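Local coordinates for glutathione synthetase-like effector 30 (Gpa-GSS30-apo) (Globodera pallida, PDB 5OET), which is a glutathione synthetase-like effector of a plant-parasitic nematode, probably evolved from a housekeeping enzyme that joins glycine to gamma-glutamylcysteine using ATP, at residues Q85-F96 and M452-N462. Sequence-based numbering, arbitrary orientation.
Sequences QFLPLSLYPSPF and MVIKNHFVRPN
Leu89 and Val459 face each other as an antiparallel hydrogen-bonded pair in the buried, tightly packed part of the contact. Val459 N gives Leu89 O a nearly straight bond of 2.9 Å, and the return bond from Leu89 N is weak. Their side chains lie side by side and point the same way, with Leu89 CD1 3.9 Å from Val459 CB. Phe200 of helix 196-210 packs on Leu89, and Ser51 of helix 44-59 touches Val459. Leu91 N adds a 2.8 Å bond to His457 O, and then the two chains part. There the side-chain amide of Asn456 bridges to segment 85-96. Its ND2 donates to Tyr92 O at 2.7 Å and to Ser94 OG at 2.6 Å, both lying close to the amide plane. On the other branch, OD1 accepts the backbone N-H of His457 and a weak bond from Tyr92 N. Ser94 OG is also hydrogen-bonded to Asp520. At the far end, Met452 CE reaches Phe96 CD1, both residues buried, and partly exposed Pro95 and Ile454 meet tip to tip. Strand 454-459 pairs antiparallel with both 83-90 and 469-484 in the large mixed sheet of the glutathione synthetase fold. On the Phe86 side of Leu89, backbone pairing gives way to side-chain packing. Pro461 CG lies over one face of the Phe86 ring, a CH-pi contact 4.0 Å from the centroid. With chi1 at 72°, Phe86 CG stands between its backbone N and carbonyl carbon, and the ring edge meets Val459 O. The solvent side is looser. Pro88 CB touches Arg460 CG at 4.0 Å. Exposed Asn462 has its OD1 hydrogen-bonded to Met82 N of the second subunit.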
loop_
_atom_site.group_PDB
_atom_site.type_symbol
_atom_site.label_atom_id
_atom_site.label_comp_id
_atom_site.label_asym_id
_atom_site.label_seq_id
_atom_site.Cartn_x
_atom_site.Cartn_y
_atom_site.Cartn_z
ATOM N N GLN A 85 -7.959 5.299 -5.628
ATOM C CA GLN A 85 -7.443 5.204 -6.987
ATOM C C GLN A 85 -5.944 5.442 -6.951
ATOM O O GLN A 85 -5.488 6.204 -6.111
ATOM C CB GLN A 85 -8.114 6.242 -7.899
ATOM C CG GLN A 85 -7.886 6.012 -9.379
ATOM C CD GLN A 85 -8.298 4.615 -9.816
ATOM O OE1 GLN A 85 -7.507 3.652 -9.724
ATOM N NE2 GLN A 85 -9.540 4.489 -10.300
ATOM N N PHE A 86 -5.191 4.800 -7.850
ATOM C CA PHE A 86 -3.731 4.964 -7.865
ATOM C C PHE A 86 -3.374 6.307 -8.478
ATOM O O PHE A 86 -4.173 6.891 -9.217
ATOM C CB PHE A 86 -2.964 3.798 -8.541
ATOM C CG PHE A 86 -3.100 3.742 -10.047
ATOM C CD1 PHE A 86 -4.179 3.067 -10.645
ATOM C CD2 PHE A 86 -2.154 4.336 -10.866
ATOM C CE1 PHE A 86 -4.311 3.025 -12.020
ATOM C CE2 PHE A 86 -2.285 4.290 -12.231
ATOM C CZ PHE A 86 -3.359 3.640 -12.815
ATOM N N LEU A 87 -2.184 6.790 -8.137
ATOM C CA LEU A 87 -1.717 8.093 -8.583
ATOM C C LEU A 87 -1.036 7.952 -9.938
ATOM O O LEU A 87 -0.214 7.061 -10.117
ATOM C CB LEU A 87 -0.727 8.654 -7.571
ATOM C CG LEU A 87 -1.275 8.965 -6.167
ATOM C CD1 LEU A 87 -0.144 9.339 -5.215
ATOM C CD2 LEU A 87 -2.324 10.059 -6.196
ATOM N N PRO A 88 -1.351 8.829 -10.899
ATOM C CA PRO A 88 -0.678 8.668 -12.181
ATOM C C PRO A 88 0.853 8.810 -12.072
ATOM O O PRO A 88 1.357 9.646 -11.333
ATOM C CB PRO A 88 -1.296 9.777 -13.038
ATOM C CG PRO A 88 -1.698 10.808 -12.057
ATOM C CD PRO A 88 -2.220 10.012 -10.897
ATOM N N LEU A 89 1.547 7.982 -12.836
ATOM C CA LEU A 89 2.973 7.755 -12.704
ATOM C C LEU A 89 3.607 7.546 -14.074
ATOM O O LEU A 89 2.946 7.159 -15.045
ATOM C CB LEU A 89 3.217 6.525 -11.835
ATOM C CG LEU A 89 2.573 5.186 -12.289
ATOM C CD1 LEU A 89 3.563 4.303 -13.028
ATOM C CD2 LEU A 89 1.993 4.387 -11.128
ATOM N N SER A 90 4.890 7.838 -14.156
ATOM C CA SER A 90 5.654 7.489 -15.328
ATOM C C SER A 90 6.061 6.041 -15.106
ATOM O O SER A 90 6.283 5.631 -13.951
ATOM C CB SER A 90 6.877 8.383 -15.464
ATOM O OG SER A 90 7.695 8.253 -14.323
ATOM N N LEU A 91 6.137 5.269 -16.190
ATOM C CA LEU A 91 6.437 3.849 -16.083
ATOM C C LEU A 91 7.878 3.618 -15.624
ATOM O O LEU A 91 8.149 2.715 -14.808
ATOM C CB LEU A 91 6.202 3.149 -17.417
ATOM C CG LEU A 91 6.300 1.611 -17.451
ATOM C CD1 LEU A 91 5.382 0.930 -16.463
ATOM C CD2 LEU A 91 5.975 1.096 -18.836
ATOM N N TYR A 92 8.783 4.442 -16.143
ATOM C CA TYR A 92 10.194 4.321 -15.881
ATOM C C TYR A 92 10.698 5.663 -15.411
ATOM O O TYR A 92 10.075 6.702 -15.685
ATOM C CB TYR A 92 10.939 3.874 -17.152
ATOM C CG TYR A 92 10.731 2.412 -17.481
ATOM C CD1 TYR A 92 11.327 1.423 -16.706
ATOM C CD2 TYR A 92 9.915 2.017 -18.551
ATOM C CE1 TYR A 92 11.124 0.080 -16.976
ATOM C CE2 TYR A 92 9.703 0.659 -18.841
ATOM C CZ TYR A 92 10.314 -0.309 -18.040
ATOM O OH TYR A 92 10.148 -1.657 -18.291
ATOM N N PRO A 93 11.825 5.660 -14.687
ATOM C CA PRO A 93 12.347 6.929 -14.205
ATOM C C PRO A 93 12.897 7.739 -15.366
ATOM O O PRO A 93 13.479 7.174 -16.281
ATOM C CB PRO A 93 13.429 6.521 -13.199
ATOM C CG PRO A 93 13.768 5.113 -13.506
ATOM C CD PRO A 93 12.638 4.509 -14.268
ATOM N N SER A 94 12.645 9.039 -15.359
ATOM C CA SER A 94 13.072 9.921 -16.451
ATOM C C SER A 94 14.536 10.271 -16.227
ATOM O O SER A 94 14.951 10.428 -15.077
ATOM C CB SER A 94 12.229 11.198 -16.490
ATOM O OG SER A 94 10.897 10.924 -16.920
ATOM N N PRO A 95 15.324 10.377 -17.311
ATOM C CA PRO A 95 16.734 10.738 -17.136
ATOM C C PRO A 95 16.916 12.192 -16.688
ATOM O O PRO A 95 16.126 13.066 -17.050
ATOM C CB PRO A 95 17.343 10.510 -18.516
ATOM C CG PRO A 95 16.194 10.598 -19.451
ATOM C CD PRO A 95 14.999 10.097 -18.718
ATOM N N PHE A 96 17.950 12.427 -15.892
ATOM C CA PHE A 96 18.212 13.736 -15.310
ATOM C C PHE A 96 19.738 13.841 -15.073
ATOM O O PHE A 96 20.364 12.874 -14.609
ATOM C CB PHE A 96 17.404 13.926 -13.993
ATOM C CG PHE A 96 17.241 15.374 -13.581
ATOM C CD1 PHE A 96 16.214 16.148 -14.100
ATOM C CD2 PHE A 96 18.139 15.975 -12.694
ATOM C CE1 PHE A 96 16.079 17.484 -13.744
ATOM C CE2 PHE A 96 18.009 17.314 -12.334
ATOM C CZ PHE A 96 16.974 18.067 -12.859
ATOM N N MET A 452 14.141 21.093 -20.448
ATOM C CA MET A 452 14.621 19.795 -20.937
ATOM C C MET A 452 13.437 18.880 -21.218
ATOM O O MET A 452 12.580 18.681 -20.366
ATOM C CB MET A 452 15.539 19.157 -19.893
ATOM C CG MET A 452 16.182 17.833 -20.292
ATOM S SD MET A 452 16.898 16.926 -18.927
ATOM C CE MET A 452 15.408 16.465 -18.049
ATOM N N VAL A 453 13.401 18.327 -22.420
ATOM C CA VAL A 453 12.339 17.453 -22.863
ATOM C C VAL A 453 12.924 16.052 -22.955
ATOM O O VAL A 453 13.959 15.830 -23.573
ATOM C CB VAL A 453 11.779 17.911 -24.229
ATOM C CG1 VAL A 453 10.828 16.879 -24.814
ATOM C CG2 VAL A 453 11.073 19.249 -24.076
ATOM N N ILE A 454 12.257 15.102 -22.318
ATOM C CA ILE A 454 12.656 13.700 -22.372
ATOM C C ILE A 454 11.437 12.870 -22.775
ATOM O O ILE A 454 10.320 13.380 -22.834
ATOM C CB ILE A 454 13.305 13.227 -21.039
ATOM C CG1 ILE A 454 12.337 13.316 -19.853
ATOM C CG2 ILE A 454 14.566 14.030 -20.741
ATOM C CD1 ILE A 454 11.471 12.091 -19.640
ATOM N N LYS A 455 11.679 11.598 -23.072
ATOM C CA LYS A 455 10.648 10.642 -23.480
ATOM C C LYS A 455 10.382 9.662 -22.329
ATOM O O LYS A 455 11.315 9.195 -21.667
ATOM C CB LYS A 455 11.105 9.868 -24.721
ATOM C CG LYS A 455 11.242 10.685 -26.010
ATOM C CD LYS A 455 10.018 10.556 -26.927
ATOM C CE LYS A 455 10.380 10.660 -28.422
ATOM N NZ LYS A 455 10.261 12.036 -28.992
ATOM N N ASN A 456 9.109 9.357 -22.094
ATOM C CA ASN A 456 8.708 8.397 -21.081
ATOM C C ASN A 456 7.302 7.903 -21.403
ATOM O O ASN A 456 6.663 8.386 -22.367
ATOM C CB ASN A 456 8.751 9.050 -19.693
ATOM C CG ASN A 456 9.190 8.082 -18.597
ATOM O OD1 ASN A 456 8.774 6.924 -18.587
ATOM N ND2 ASN A 456 10.028 8.545 -17.684
ATOM N N HIS A 457 6.825 6.940 -20.624
ATOM C CA HIS A 457 5.472 6.425 -20.770
ATOM C C HIS A 457 4.639 6.789 -19.543
ATOM O O HIS A 457 5.119 6.714 -18.421
ATOM C CB HIS A 457 5.511 4.907 -20.945
ATOM C CG HIS A 457 6.601 4.446 -21.853
ATOM N ND1 HIS A 457 6.546 4.613 -23.214
ATOM C CD2 HIS A 457 7.785 3.848 -21.590
ATOM C CE1 HIS A 457 7.657 4.140 -23.753
ATOM N NE2 HIS A 457 8.432 3.683 -22.787
ATOM N N PHE A 458 3.381 7.150 -19.755
ATOM C CA PHE A 458 2.498 7.648 -18.689
ATOM C C PHE A 458 1.358 6.666 -18.390
ATOM O O PHE A 458 0.604 6.310 -19.279
ATOM C CB PHE A 458 1.900 8.982 -19.140
ATOM C CG PHE A 458 2.803 10.173 -18.969
ATOM C CD1 PHE A 458 4.166 10.055 -18.680
ATOM C CD2 PHE A 458 2.257 11.463 -19.127
ATOM C CE1 PHE A 458 4.945 11.201 -18.519
ATOM C CE2 PHE A 458 3.039 12.600 -18.965
ATOM C CZ PHE A 458 4.389 12.468 -18.663
ATOM N N VAL A 459 1.226 6.254 -17.139
ATOM C CA VAL A 459 0.232 5.263 -16.739
ATOM C C VAL A 459 -0.858 5.944 -15.936
ATOM O O VAL A 459 -0.574 6.507 -14.894
ATOM C CB VAL A 459 0.886 4.190 -15.865
ATOM C CG1 VAL A 459 -0.109 3.089 -15.516
ATOM C CG2 VAL A 459 2.097 3.643 -16.584
ATOM N N ARG A 460 -2.097 5.884 -16.417
ATOM C CA ARG A 460 -3.217 6.555 -15.779
ATOM C C ARG A 460 -4.319 5.568 -15.465
ATOM O O ARG A 460 -4.487 4.597 -16.192
ATOM C CB ARG A 460 -3.790 7.625 -16.680
ATOM C CG ARG A 460 -3.116 8.969 -16.509
ATOM C CD ARG A 460 -3.573 9.953 -17.583
ATOM N NE ARG A 460 -2.531 10.233 -18.588
ATOM C CZ ARG A 460 -2.728 10.845 -19.767
ATOM N NH1 ARG A 460 -3.943 11.261 -20.146
ATOM N NH2 ARG A 460 -1.684 11.052 -20.578
ATOM N N PRO A 461 -5.093 5.840 -14.391
ATOM C CA PRO A 461 -6.315 5.116 -14.024
ATOM C C PRO A 461 -7.357 4.973 -15.141
ATOM O O PRO A 461 -7.717 5.957 -15.768
ATOM C CB PRO A 461 -6.900 5.985 -12.921
ATOM C CG PRO A 461 -5.724 6.651 -12.297
ATOM C CD PRO A 461 -4.723 6.845 -13.371
ATOM N N ASN A 462 -7.813 3.743 -15.374
ATOM C CA ASN A 462 -8.916 3.430 -16.314
ATOM C C ASN A 462 -8.717 3.902 -17.768
ATOM O O ASN A 462 -9.689 4.172 -18.466
ATOM C CB ASN A 462 -10.256 3.927 -15.732
ATOM C CG ASN A 462 -10.571 3.289 -14.384
ATOM O OD1 ASN A 462 -11.078 2.153 -14.318
ATOM N ND2 ASN A 462 -10.249 4.002 -13.299
#